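Local structure of ABC transporter, substrate-binding protein (Streptococcus pneumoniae, 5G5Y) at residues A[93-98]-A[117-122]; A[123-128]-A[396-401]; A[139-144]-A[151-156]; A[209-214]-A[219-224]. The protein binds short- and long-chain fructooligosaccharides, preferring tetrasaccharides and larger, as the solute-binding component of the FusABC-MsmK import system. All blocks are in the same frame, centred on the assembly; numbering follows the deposited sequence.

Interaction 1: A[93-98]-A[117-122]; sequences PNLKKI and YSFPWI
Leu95 and Phe119 make the first link between helix 93-101 and the chain that leads into strand 121-123. Leu95 is turned so that CG lies opposite its backbone N (chi1 -180°), which carries CG toward the other segment, and the second torsion leaves CD2 as the methyl that touches the ring. It meets the Phe119 ring at its edge and in its plane, with Leu95 CD2 3.9 Å from Phe119 CD1 and 4.1 Å from Phe119 CE1, so this is edge packing and not a methyl laid on the ring face. Asp327 fixes the start of this helix, its carboxylate taking the backbone N-H groups of Asn94 and Leu95. One turn further on, Ile98 faces the same way and brings its branch methyl CG2 to 4.3 Å from CD1 of Ile122, a looser touch between two buried aliphatic chains. Ile88 of helix 85-91 also packs on both Leu95 and Phe119, while Ala385 of strand 384-386 touches both Ile98 and Ile122. The arrangement is that of a helix covering one side of a small mixed sheet, in which strand 121-123 lies between 305-306 and 384-386, as in the alpha/beta lobes of bacterial solute-binding proteins.

Interaction 2: A[123-128]-A[396-401]; sequences EELGDG and TMPDDA. With ZN (zinc ion), chain J.
Leu125 and Met397 lead the apolar part of the contact. CD2 of Leu125 does most of the touching: it lies 3.7 Å from CG of Met397 and 4.0 Å from CB of Ala401, and Pro398 CD stands further off. The methionine comes across the leucine, and the bend at its last torsion (chi3 -72°) keeps SD and CE near the same methyl, with Leu125 CD2 and Met397 CE 4.1 Å apart. Pro398 is the N-cap residue of helix 399-412; through Ala401 the leucine also packs on the first turn of that helix. Tyr391 adds to the cluster by touching both Leu125 and Met397. Of the two segments, only 123-128 supplies zinc ligands. Glu124 holds zinc through a single oxygen, OE1, at 2.1 Å, whereas Asp127 chelates it with both OD1 and OD2 at 2.5 Å, and a water is a further ligand. Lys102 is also part of this site. Asp388 N and Tyr105 OH are hydrogen-bonded to Glu124 OE1 and OE2 respectively and steady the glutamate. Polar and apolar duties are thus divided: packing without directional bonds joins the segments, while zinc probably offsets the charge of two carboxylates whose near oxygens, Glu124 OE1 and Asp127 OD1, lie only 3.2 Å apart, next to the substrate-binding Glu123.

Interaction 3: A[139-144]-A[151-156]; sequences AWINKD and LEMPKT
Ile141 and Met153 lie alongside each other and run in opposite directions, the isoleucine reaching out from its strand and the methionine reaching in from the loop. The branch methyl of the isoleucine is the point of contact: Ile141 CG2 is 3.8 Å from Met153 SD and equally far from Met153 CE. Met153 starts with CG opposite its backbone N and then bends at both of the next two torsions (chi2 72°, chi3 79°), a hooked shape that lays the thioether against that methyl. The longer arm of Ile141 has a different target. With CG1 swung opposite the backbone N (chi1 -173°), CD1 reaches CD of Pro154 at 4.1 Å. One isoleucine therefore engages two consecutive loop residues, one with each of its branches. The setting is an alpha/beta sheet: strand 138-142, an inner strand between 264-269 and 282-284, runs directly into helix 143-148, and a loop then comes back beside the strand before helix 157-169. Both helices begin at a side-chain N-cap, Asn142 OD1 receiving Trp145 N and Thr156 OG1 receiving Asp159 N. Leu146 of the short helix touches both Ile141 and Met153, and Val163 of the following helix packs on Pro154. At the margin, the methyl of Met153 comes near the aliphatic part of Lys143, with Met153 CE 4.4 Å from Lys143 CG; beyond it the lysine ammonium forms a salt bridge with Asp283 on the neighbouring strand.

Interaction 4: A[209-214]-A[219-224]; sequences HLVVGN and DFTADN. With CA (calcium ion), chain D.
His209-Val211 and Asp219-Thr221 form the two arms of an antiparallel hairpin, with Val211 and Asp219 as its hydrogen-bonded pair, Leu210 and Phe220 as a non-hydrogen-bonded pair, and a further bond from Thr221 N to His209 O at 2.9 Å. The imidazole of His209 presents its edge to the face of Phe220 in an offset edge-to-face pair, planes at 67°, while His209 CB lies over the same ring in an off-centre CH-pi contact. Thr221 spreads its methyl against Val211, with Thr221 CG2 3.9 Å from Val211 CG2; Asp205 OD1 binds both Thr221 OG1 and His209 ND1, tying the two arms together. The calcium site starts within the strand pairing, at Asp219 OD1 and Phe220 O, and is completed in the turn that follows by Asp223 OD1 and Asn224 OD1, with three waters bringing the ligands to seven. Asp219 CG lies anti to the backbone N (chi1 -176°), which helps bring OD1 to the metal, and Asn224 ND2 donates to the non-ligand OD2. Around the hairpin, Leu210 and Phe220 pack on helix 475-492, Phe220 also on helices 429-455 and 459-472, and the metal loop leads directly into helix 225-239.

How the interactions relate
Interactions 1 and 2 adjoin in sequence, since strand 121-123 ends the first and opens the second, yet their centres are about 19 Å apart. Lys102, just past helix 93-101, shares the zinc site of interaction 2. The chain then runs through interaction 3 and interaction 4 before 396-401 returns to close interaction 2. Interactions 1 and 3 belong to different sheets, about 44 Å apart between centres. Interaction 4 lies about 28 Å from interaction 3, centre to centre, against the C-terminal helices. Interaction 2, which contains substrate-binding Glu123 and borders Trp340, sits closest to the middle of the chain, between interactions 1 and 3, consistent with a sugar site between two lobes.

Interaction 1: A[93-98]-A[117-122]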
loop_
_atom_site.group_PDB
_atom_site.type_symbol
_atom_site.label_atom_id
_atom_site.label_comp_id
_atom_site.label_asym_id
_atom_site.label_seq_id
_atom_site.Cartn_x
_atom_site.Cartn_y
_atom_site.Cartn_z
ATOM N N PRO A 93 2.671 -11.504 25.542
ATOM C CA PRO A 93 1.827 -10.403 26.040
ATOM C C PRO A 93 1.845 -9.101 25.194
ATOM O O PRO A 93 0.825 -8.386 25.158
ATOM C CB PRO A 93 2.368 -10.135 27.463
ATOM C CG PRO A 93 3.783 -10.611 27.411
ATOM C CD PRO A 93 3.772 -11.803 26.485
ATOM N N ASN A 94 2.975 -8.750 24.569
ATOM C CA ASN A 94 2.990 -7.538 23.718
ATOM C C ASN A 94 2.032 -7.691 22.529
ATOM O O ASN A 94 1.239 -6.818 22.251
ATOM C CB ASN A 94 4.413 -7.141 23.231
ATOM C CG ASN A 94 5.365 -6.819 24.366
ATOM O OD1 ASN A 94 4.956 -6.256 25.372
ATOM N ND2 ASN A 94 6.630 -7.156 24.210
ATOM N N LEU A 95 2.118 -8.808 21.831
ATOM C CA LEU A 95 1.255 -9.097 20.709
ATOM C C LEU A 95 -0.190 -9.265 21.193
ATOM O O LEU A 95 -1.111 -8.767 20.575
ATOM C CB LEU A 95 1.732 -10.347 19.978
ATOM C CG LEU A 95 0.886 -10.755 18.756
ATOM C CD1 LEU A 95 0.710 -9.647 17.743
ATOM C CD2 LEU A 95 1.568 -11.922 18.098
ATOM N N LYS A 96 -0.393 -9.886 22.345
ATOM C CA LYS A 96 -1.775 -9.980 22.872
ATOM C C LYS A 96 -2.412 -8.608 23.171
ATOM O O LYS A 96 -3.629 -8.420 22.976
ATOM C CB LYS A 96 -1.817 -10.849 24.129
ATOM C CG LYS A 96 -1.753 -12.312 23.830
ATOM C CD LYS A 96 -1.370 -13.101 25.086
ATOM C CE LYS A 96 -2.515 -13.261 26.059
ATOM N NZ LYS A 96 -1.953 -13.844 27.325
ATOM N N LYS A 97 -1.604 -7.651 23.634
ATOM C CA LYS A 97 -2.095 -6.298 23.884
ATOM C C LYS A 97 -2.508 -5.568 22.577
ATOM O O LYS A 97 -3.487 -4.854 22.525
ATOM C CB LYS A 97 -1.052 -5.469 24.621
ATOM C CG LYS A 97 -1.602 -4.129 25.090
ATOM C CD LYS A 97 -0.584 -3.339 25.889
ATOM C CE LYS A 97 -1.087 -1.920 26.126
ATOM N NZ LYS A 97 -0.154 -1.241 27.067
ATOM N N ILE A 98 -1.731 -5.750 21.533
ATOM C CA ILE A 98 -2.077 -5.231 20.201
ATOM C C ILE A 98 -3.403 -5.834 19.721
ATOM O O ILE A 98 -4.300 -5.068 19.272
ATOM C CB ILE A 98 -0.925 -5.488 19.200
ATOM C CG1 ILE A 98 0.315 -4.676 19.585
ATOM C CG2 ILE A 98 -1.299 -5.129 17.755
ATOM C CD1 ILE A 98 1.614 -5.314 19.177
ATOM N N TYR A 117 -0.666 -19.010 11.282
ATOM C CA TYR A 117 0.589 -19.588 10.785
ATOM C C TYR A 117 1.761 -18.630 10.685
ATOM O O TYR A 117 2.843 -19.053 10.308
ATOM C CB TYR A 117 0.351 -20.220 9.411
ATOM C CG TYR A 117 -0.587 -21.399 9.469
ATOM C CD1 TYR A 117 -0.179 -22.599 10.042
ATOM C CD2 TYR A 117 -1.876 -21.326 8.958
ATOM C CE1 TYR A 117 -1.022 -23.704 10.093
ATOM C CE2 TYR A 117 -2.730 -22.446 8.988
ATOM C CZ TYR A 117 -2.289 -23.628 9.560
ATOM O OH TYR A 117 -3.132 -24.740 9.654
ATOM N N SER A 118 1.559 -17.350 10.986
ATOM C CA SER A 118 2.599 -16.371 10.750
ATOM C C SER A 118 2.381 -15.162 11.612
ATOM O O SER A 118 1.280 -14.954 12.120
ATOM C CB SER A 118 2.676 -15.974 9.252
ATOM O OG SER A 118 1.532 -15.302 8.802
ATOM N N PHE A 119 3.424 -14.372 11.777
ATOM C CA PHE A 119 3.341 -13.146 12.552
ATOM C C PHE A 119 3.438 -11.929 11.624
ATOM O O PHE A 119 4.345 -11.857 10.793
ATOM C CB PHE A 119 4.467 -13.103 13.572
ATOM C CG PHE A 119 4.425 -14.233 14.559
ATOM C CD1 PHE A 119 3.664 -14.127 15.711
ATOM C CD2 PHE A 119 5.135 -15.395 14.353
ATOM C CE1 PHE A 119 3.608 -15.163 16.640
ATOM C CE2 PHE A 119 5.099 -16.438 15.298
ATOM C CZ PHE A 119 4.340 -16.314 16.432
ATOM N N PRO A 120 2.529 -10.945 11.797
ATOM C CA PRO A 120 2.382 -9.912 10.817
ATOM C C PRO A 120 3.297 -8.709 11.028
ATOM O O PRO A 120 3.886 -8.495 12.122
ATOM C CB PRO A 120 0.928 -9.471 10.995
ATOM C CG PRO A 120 0.707 -9.647 12.439
ATOM C CD PRO A 120 1.400 -10.935 12.756
ATOM N N TRP A 121 3.443 -7.976 9.943
ATOM C CA TRP A 121 3.863 -6.561 9.969
ATOM C C TRP A 121 2.598 -5.703 9.953
ATOM O O TRP A 121 1.754 -5.853 9.058
ATOM C CB TRP A 121 4.746 -6.251 8.758
ATOM C CG TRP A 121 5.041 -4.801 8.478
ATOM C CD1 TRP A 121 6.036 -4.043 9.040
ATOM C CD2 TRP A 121 4.403 -3.965 7.491
ATOM N NE1 TRP A 121 6.040 -2.780 8.470
ATOM C CE2 TRP A 121 5.065 -2.718 7.508
ATOM C CE3 TRP A 121 3.368 -4.169 6.566
ATOM C CZ2 TRP A 121 4.695 -1.673 6.673
ATOM C CZ3 TRP A 121 2.996 -3.127 5.740
ATOM C CH2 TRP A 121 3.635 -1.887 5.815
ATOM N N ILE A 122 2.499 -4.792 10.922
ATOM C CA ILE A 122 1.422 -3.830 11.020
ATOM C C ILE A 122 2.042 -2.432 11.099
ATOM O O ILE A 122 2.851 -2.150 12.002
ATOM C CB ILE A 122 0.546 -4.072 12.273
ATOM C CG1 ILE A 122 -0.161 -5.452 12.226
ATOM C CG2 ILE A 122 -0.494 -2.973 12.397
ATOM C CD1 ILE A 122 -0.649 -5.965 13.577
#

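Interaction 2: A[123-128]-A[396-401]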
loop_
_atom_site.group_PDB
_atom_site.type_symbol
_atom_site.label_atom_id
_atom_site.label_comp_id
_atom_site.label_asym_id
_atom_site.label_seq_id
_atom_site.Cartn_x
_atom_site.Cartn_y
_atom_site.Cartn_z
ATOM N N GLU A 123 1.652 -1.565 10.173
ATOM C CA GLU A 123 2.080 -0.158 10.181
ATOM C C GLU A 123 0.886 0.732 9.928
ATOM O O GLU A 123 0.476 0.937 8.760
ATOM C CB GLU A 123 3.158 0.101 9.133
ATOM C CG GLU A 123 3.785 1.486 9.139
ATOM C CD GLU A 123 4.645 1.748 7.897
ATOM O OE1 GLU A 123 4.072 2.073 6.827
ATOM O OE2 GLU A 123 5.892 1.604 7.954
ATOM N N GLU A 124 0.329 1.299 10.995
ATOM C CA GLU A 124 -0.778 2.250 10.852
ATOM C C GLU A 124 -0.221 3.665 10.706
ATOM O O GLU A 124 0.563 4.116 11.547
ATOM C CB GLU A 124 -1.695 2.167 12.062
ATOM C CG GLU A 124 -2.326 0.783 12.190
ATOM C CD GLU A 124 -3.380 0.750 13.288
ATOM O OE1 GLU A 124 -3.385 1.708 14.100
ATOM O OE2 GLU A 124 -4.177 -0.222 13.328
ATOM N N LEU A 125 -0.509 4.300 9.562
ATOM C CA LEU A 125 -0.239 5.753 9.370
ATOM C C LEU A 125 -1.590 6.362 9.081
ATOM O O LEU A 125 -2.071 6.394 7.927
ATOM C CB LEU A 125 0.749 5.988 8.239
ATOM C CG LEU A 125 2.201 5.684 8.567
ATOM C CD1 LEU A 125 2.999 5.516 7.291
ATOM C CD2 LEU A 125 2.780 6.772 9.461
ATOM N N GLY A 126 -2.250 6.747 10.167
ATOM C CA GLY A 126 -3.648 7.031 10.150
ATOM C C GLY A 126 -4.521 5.810 10.296
ATOM O O GLY A 126 -4.141 4.717 9.889
ATOM N N ASP A 127 -5.724 6.006 10.810
ATOM C CA ASP A 127 -6.722 4.922 11.018
ATOM C C ASP A 127 -7.944 5.103 10.144
ATOM O O ASP A 127 -8.350 6.216 9.928
ATOM C CB ASP A 127 -7.253 4.977 12.474
ATOM C CG ASP A 127 -6.620 3.963 13.353
ATOM O OD1 ASP A 127 -5.988 3.031 12.815
ATOM O OD2 ASP A 127 -6.766 4.081 14.586
ATOM N N GLY A 128 -8.590 3.997 9.764
ATOM C CA GLY A 128 -9.812 3.998 8.977
ATOM C C GLY A 128 -9.695 4.899 7.753
ATOM O O GLY A 128 -8.735 4.806 7.003
ATOM N N THR A 396 7.668 9.987 16.909
ATOM C CA THR A 396 7.163 10.839 15.858
ATOM C C THR A 396 6.817 10.037 14.615
ATOM O O THR A 396 7.347 8.961 14.379
ATOM C CB THR A 396 8.203 11.919 15.473
ATOM O OG1 THR A 396 9.467 11.304 15.213
ATOM C CG2 THR A 396 8.347 12.914 16.584
ATOM N N MET A 397 5.925 10.601 13.804
ATOM C CA MET A 397 5.682 10.143 12.440
ATOM C C MET A 397 6.736 10.688 11.487
ATOM O O MET A 397 7.127 11.804 11.616
ATOM C CB MET A 397 4.328 10.699 11.994
ATOM C CG MET A 397 3.796 10.085 10.745
ATOM S SD MET A 397 2.128 10.686 10.450
ATOM C CE MET A 397 1.184 9.845 11.706
ATOM N N PRO A 398 7.151 9.920 10.486
ATOM C CA PRO A 398 7.964 10.484 9.430
ATOM C C PRO A 398 7.303 11.730 8.805
ATOM O O PRO A 398 6.078 11.748 8.602
ATOM C CB PRO A 398 8.054 9.357 8.403
ATOM C CG PRO A 398 7.749 8.130 9.159
ATOM C CD PRO A 398 6.822 8.506 10.244
ATOM N N ASP A 399 8.110 12.761 8.553
ATOM C CA ASP A 399 7.591 14.051 8.069
ATOM C C ASP A 399 6.785 13.928 6.764
ATOM O O ASP A 399 5.778 14.590 6.622
ATOM C CB ASP A 399 8.720 15.053 7.785
ATOM C CG ASP A 399 9.373 15.594 9.036
ATOM O OD1 ASP A 399 8.819 15.464 10.154
ATOM O OD2 ASP A 399 10.462 16.179 8.869
ATOM N N ASP A 400 7.270 13.137 5.829
ATOM C CA ASP A 400 6.580 12.958 4.559
ATOM C C ASP A 400 5.226 12.269 4.725
ATOM O O ASP A 400 4.267 12.634 4.040
ATOM C CB ASP A 400 7.439 12.277 3.494
ATOM C CG ASP A 400 7.939 10.895 3.895
ATOM O OD1 ASP A 400 7.810 10.469 5.070
ATOM O OD2 ASP A 400 8.500 10.232 2.997
ATOM N N ALA A 401 5.149 11.317 5.658
ATOM C CA ALA A 401 3.878 10.653 5.954
ATOM C C ALA A 401 2.903 11.621 6.575
ATOM O O ALA A 401 1.717 11.640 6.220
ATOM C CB ALA A 401 4.074 9.465 6.863
HETATM ZN ZN ZN J . -5.197 2.232 15.097
HETATM O O HOH W 1 -4.432 2.905 17.186
#

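Interaction 3: A[139-144]-A[151-156]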
loop_
_atom_site.group_PDB
_atom_site.type_symbol
_atom_site.label_atom_id
_atom_site.label_comp_id
_atom_site.label_asym_id
_atom_site.label_seq_id
_atom_site.Cartn_x
_atom_site.Cartn_y
_atom_site.Cartn_z
ATOM N N ALA A 139 -4.517 13.406 -7.480
ATOM C CA ALA A 139 -4.437 14.321 -8.639
ATOM C C ALA A 139 -3.800 15.630 -8.168
ATOM O O ALA A 139 -4.128 16.118 -7.073
ATOM C CB ALA A 139 -5.803 14.564 -9.223
ATOM N N TRP A 140 -2.887 16.145 -8.981
ATOM C CA TRP A 140 -2.132 17.350 -8.689
ATOM C C TRP A 140 -2.295 18.301 -9.860
ATOM O O TRP A 140 -2.381 17.857 -11.027
ATOM C CB TRP A 140 -0.659 16.987 -8.535
ATOM C CG TRP A 140 -0.412 15.922 -7.528
ATOM C CD1 TRP A 140 -0.363 14.588 -7.752
ATOM C CD2 TRP A 140 -0.159 16.106 -6.134
ATOM N NE1 TRP A 140 -0.128 13.930 -6.584
ATOM C CE2 TRP A 140 0.019 14.834 -5.579
ATOM C CE3 TRP A 140 -0.084 17.223 -5.306
ATOM C CZ2 TRP A 140 0.277 14.628 -4.219
ATOM C CZ3 TRP A 140 0.195 17.020 -3.931
ATOM C CH2 TRP A 140 0.360 15.747 -3.418
ATOM N N ILE A 141 -2.340 19.600 -9.568
ATOM C CA ILE A 141 -2.572 20.600 -10.608
ATOM C C ILE A 141 -1.509 21.717 -10.530
ATOM O O ILE A 141 -1.067 22.063 -9.432
ATOM C CB ILE A 141 -4.001 21.159 -10.526
ATOM C CG1 ILE A 141 -4.325 22.092 -11.709
ATOM C CG2 ILE A 141 -4.276 21.828 -9.195
ATOM C CD1 ILE A 141 -5.796 22.403 -11.835
ATOM N N ASN A 142 -1.166 22.273 -11.697
ATOM C CA ASN A 142 -0.234 23.394 -11.796
ATOM C C ASN A 142 -0.861 24.744 -11.421
ATOM O O ASN A 142 -1.567 25.397 -12.208
ATOM C CB ASN A 142 0.440 23.430 -13.188
ATOM C CG ASN A 142 1.682 24.322 -13.181
ATOM O OD1 ASN A 142 1.647 25.371 -12.572
ATOM N ND2 ASN A 142 2.759 23.893 -13.802
ATOM N N LYS A 143 -0.631 25.137 -10.170
ATOM C CA LYS A 143 -1.112 26.414 -9.643
ATOM C C LYS A 143 -0.432 27.660 -10.250
ATOM O O LYS A 143 -1.062 28.692 -10.274
ATOM C CB LYS A 143 -0.945 26.478 -8.106
ATOM C CG LYS A 143 -2.010 25.727 -7.315
ATOM C CD LYS A 143 -2.183 26.265 -5.886
ATOM C CE LYS A 143 -0.872 26.689 -5.207
ATOM N NZ LYS A 143 -0.960 26.792 -3.717
ATOM N N ASP A 144 0.820 27.549 -10.691
ATOM C CA ASP A 144 1.488 28.605 -11.467
ATOM C C ASP A 144 0.665 28.930 -12.719
ATOM O O ASP A 144 0.340 30.098 -12.964
ATOM C CB ASP A 144 2.885 28.201 -11.938
ATOM C CG ASP A 144 3.924 28.155 -10.825
ATOM O OD1 ASP A 144 3.663 28.611 -9.696
ATOM O OD2 ASP A 144 5.029 27.651 -11.122
ATOM N N LEU A 151 -7.232 31.915 -13.686
ATOM C CA LEU A 151 -8.319 30.940 -13.539
ATOM C C LEU A 151 -8.490 30.525 -12.079
ATOM O O LEU A 151 -7.522 30.414 -11.351
ATOM C CB LEU A 151 -7.999 29.700 -14.377
ATOM C CG LEU A 151 -7.747 29.968 -15.873
ATOM C CD1 LEU A 151 -7.259 28.712 -16.555
ATOM C CD2 LEU A 151 -8.986 30.496 -16.578
ATOM N N GLU A 152 -9.729 30.271 -11.683
ATOM C CA GLU A 152 -10.043 29.727 -10.368
ATOM C C GLU A 152 -9.743 28.220 -10.388
ATOM O O GLU A 152 -9.841 27.576 -11.428
ATOM C CB GLU A 152 -11.535 29.900 -10.056
ATOM C CG GLU A 152 -12.125 31.298 -10.253
ATOM C CD GLU A 152 -11.400 32.375 -9.464
ATOM O OE1 GLU A 152 -11.054 32.125 -8.285
ATOM O OE2 GLU A 152 -11.169 33.476 -10.025
ATOM N N MET A 153 -9.416 27.653 -9.231
ATOM C CA MET A 153 -9.316 26.195 -9.106
ATOM C C MET A 153 -10.661 25.562 -9.515
ATOM O O MET A 153 -11.702 25.991 -9.032
ATOM C CB MET A 153 -8.975 25.815 -7.637
ATOM C CG MET A 153 -8.834 24.323 -7.410
ATOM S SD MET A 153 -7.317 23.761 -8.153
ATOM C CE MET A 153 -6.106 24.264 -6.918
ATOM N N PRO A 154 -10.655 24.547 -10.392
ATOM C CA PRO A 154 -11.942 23.935 -10.772
ATOM C C PRO A 154 -12.668 23.314 -9.601
ATOM O O PRO A 154 -12.024 22.759 -8.722
ATOM C CB PRO A 154 -11.566 22.842 -11.750
ATOM C CG PRO A 154 -10.097 22.842 -11.861
ATOM C CD PRO A 154 -9.520 23.991 -11.139
ATOM N N LYS A 155 -13.990 23.436 -9.607
ATOM C CA LYS A 155 -14.849 22.831 -8.625
ATOM C C LYS A 155 -15.634 21.628 -9.157
ATOM O O LYS A 155 -16.130 20.844 -8.376
ATOM C CB LYS A 155 -15.868 23.861 -8.126
ATOM C CG LYS A 155 -15.289 25.066 -7.400
ATOM C CD LYS A 155 -16.429 25.902 -6.826
ATOM C CE LYS A 155 -15.974 27.279 -6.384
ATOM N NZ LYS A 155 -16.058 28.253 -7.509
ATOM N N THR A 156 -15.824 21.554 -10.474
ATOM C CA THR A 156 -16.620 20.535 -11.130
ATOM C C THR A 156 -15.805 19.902 -12.253
ATOM O O THR A 156 -14.809 20.473 -12.729
ATOM C CB THR A 156 -17.902 21.120 -11.762
ATOM O OG1 THR A 156 -17.571 21.868 -12.955
ATOM C CG2 THR A 156 -18.660 22.012 -10.763
#

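Interaction 4: A[209-214]-A[219-224]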
loop_
_atom_site.group_PDB
_atom_site.type_symbol
_atom_site.label_atom_id
_atom_site.label_comp_id
_atom_site.label_asym_id
_atom_site.label_seq_id
_atom_site.Cartn_x
_atom_site.Cartn_y
_atom_site.Cartn_z
ATOM N N HIS A 209 -10.927 -2.868 -8.297
ATOM C CA HIS A 209 -12.281 -2.658 -8.817
ATOM C C HIS A 209 -13.345 -3.157 -7.841
ATOM O O HIS A 209 -14.351 -3.739 -8.254
ATOM C CB HIS A 209 -12.473 -3.296 -10.186
ATOM C CG HIS A 209 -11.403 -2.952 -11.168
ATOM N ND1 HIS A 209 -11.112 -1.654 -11.526
ATOM C CD2 HIS A 209 -10.531 -3.733 -11.846
ATOM C CE1 HIS A 209 -10.072 -1.648 -12.342
ATOM N NE2 HIS A 209 -9.716 -2.895 -12.568
ATOM N N LEU A 210 -13.093 -2.969 -6.554
ATOM C CA LEU A 210 -13.989 -3.491 -5.533
ATOM C C LEU A 210 -14.124 -2.530 -4.366
ATOM O O LEU A 210 -13.133 -2.218 -3.695
ATOM C CB LEU A 210 -13.475 -4.834 -5.046
ATOM C CG LEU A 210 -14.473 -5.715 -4.329
ATOM C CD1 LEU A 210 -15.410 -6.378 -5.328
ATOM C CD2 LEU A 210 -13.713 -6.790 -3.557
ATOM N N VAL A 211 -15.359 -2.075 -4.140
ATOM C CA VAL A 211 -15.707 -1.297 -2.928
ATOM C C VAL A 211 -16.744 -2.048 -2.092
ATOM O O VAL A 211 -17.270 -3.072 -2.530
ATOM C CB VAL A 211 -16.191 0.139 -3.291
ATOM C CG1 VAL A 211 -15.065 0.899 -3.970
ATOM C CG2 VAL A 211 -17.439 0.116 -4.159
ATOM N N VAL A 212 -17.033 -1.530 -0.896
ATOM C CA VAL A 212 -18.037 -2.129 -0.006
ATOM C C VAL A 212 -19.057 -1.058 0.277
ATOM O O VAL A 212 -18.709 -0.045 0.841
ATOM C CB VAL A 212 -17.462 -2.613 1.343
ATOM C CG1 VAL A 212 -18.555 -3.297 2.179
ATOM C CG2 VAL A 212 -16.315 -3.565 1.118
ATOM N N GLY A 213 -20.295 -1.289 -0.147
ATOM C CA GLY A 213 -21.390 -0.344 0.038
ATOM C C GLY A 213 -21.866 -0.297 1.464
ATOM O O GLY A 213 -21.658 -1.239 2.248
ATOM N N ASN A 214 -22.487 0.815 1.841
ATOM C CA ASN A 214 -22.988 0.945 3.214
ATOM C C ASN A 214 -24.178 -0.019 3.549
ATOM O O ASN A 214 -24.603 -0.129 4.714
ATOM C CB ASN A 214 -23.319 2.414 3.527
ATOM C CG ASN A 214 -22.079 3.259 3.633
ATOM O OD1 ASN A 214 -20.976 2.729 3.848
ATOM N ND2 ASN A 214 -22.226 4.556 3.465
ATOM N N ASP A 219 -19.211 -4.386 -4.047
ATOM C CA ASP A 219 -19.586 -3.876 -5.385
ATOM C C ASP A 219 -18.392 -3.865 -6.326
ATOM O O ASP A 219 -17.340 -3.275 -6.025
ATOM C CB ASP A 219 -20.191 -2.470 -5.214
ATOM C CG ASP A 219 -20.713 -1.849 -6.526
ATOM O OD1 ASP A 219 -21.040 -2.576 -7.476
ATOM O OD2 ASP A 219 -20.827 -0.609 -6.588
ATOM N N PHE A 220 -18.530 -4.549 -7.466
ATOM C CA PHE A 220 -17.510 -4.509 -8.521
ATOM C C PHE A 220 -17.673 -3.195 -9.264
ATOM O O PHE A 220 -18.750 -2.903 -9.770
ATOM C CB PHE A 220 -17.636 -5.695 -9.460
ATOM C CG PHE A 220 -16.506 -5.828 -10.422
ATOM C CD1 PHE A 220 -15.292 -6.302 -9.997
ATOM C CD2 PHE A 220 -16.686 -5.511 -11.774
ATOM C CE1 PHE A 220 -14.249 -6.470 -10.894
ATOM C CE2 PHE A 220 -15.628 -5.656 -12.671
ATOM C CZ PHE A 220 -14.425 -6.143 -12.210
ATOM N N THR A 221 -16.651 -2.359 -9.263
ATOM C CA THR A 221 -16.822 -1.005 -9.749
ATOM C C THR A 221 -16.830 -0.903 -11.271
ATOM O O THR A 221 -17.401 0.020 -11.830
ATOM C CB THR A 221 -15.722 -0.099 -9.206
ATOM O OG1 THR A 221 -14.468 -0.675 -9.539
ATOM C CG2 THR A 221 -15.837 0.050 -7.691
ATOM N N ALA A 222 -16.196 -1.848 -11.946
ATOM C CA ALA A 222 -15.993 -1.709 -13.363
ATOM C C ALA A 222 -17.122 -2.252 -14.271
ATOM O O ALA A 222 -16.944 -2.289 -15.479
ATOM C CB ALA A 222 -14.650 -2.297 -13.728
ATOM N N ASP A 223 -18.272 -2.625 -13.713
ATOM C CA ASP A 223 -19.502 -2.851 -14.513
ATOM C C ASP A 223 -20.656 -1.904 -14.131
ATOM O O ASP A 223 -21.788 -2.173 -14.479
ATOM C CB ASP A 223 -19.943 -4.311 -14.396
ATOM C CG ASP A 223 -20.465 -4.666 -13.002
ATOM O OD1 ASP A 223 -20.276 -3.832 -12.061
ATOM O OD2 ASP A 223 -21.054 -5.768 -12.880
ATOM N N ASN A 224 -20.360 -0.807 -13.417
ATOM C CA ASN A 224 -21.385 0.145 -12.973
ATOM C C ASN A 224 -21.624 1.200 -14.080
ATOM O O ASN A 224 -20.685 1.615 -14.751
ATOM C CB ASN A 224 -20.905 0.896 -11.722
ATOM C CG ASN A 224 -20.865 0.023 -10.483
ATOM O OD1 ASN A 224 -21.545 -1.034 -10.395
ATOM N ND2 ASN A 224 -20.125 0.471 -9.489
HETATM CA CA CA D . -21.107 -3.217 -9.820
HETATM O O HOH W 2 -21.036 -5.534 -8.675
HETATM O O HOH W 3 -23.196 -2.860 -8.863
HETATM O O HOH W 4 -23.272 -4.058 -10.695
#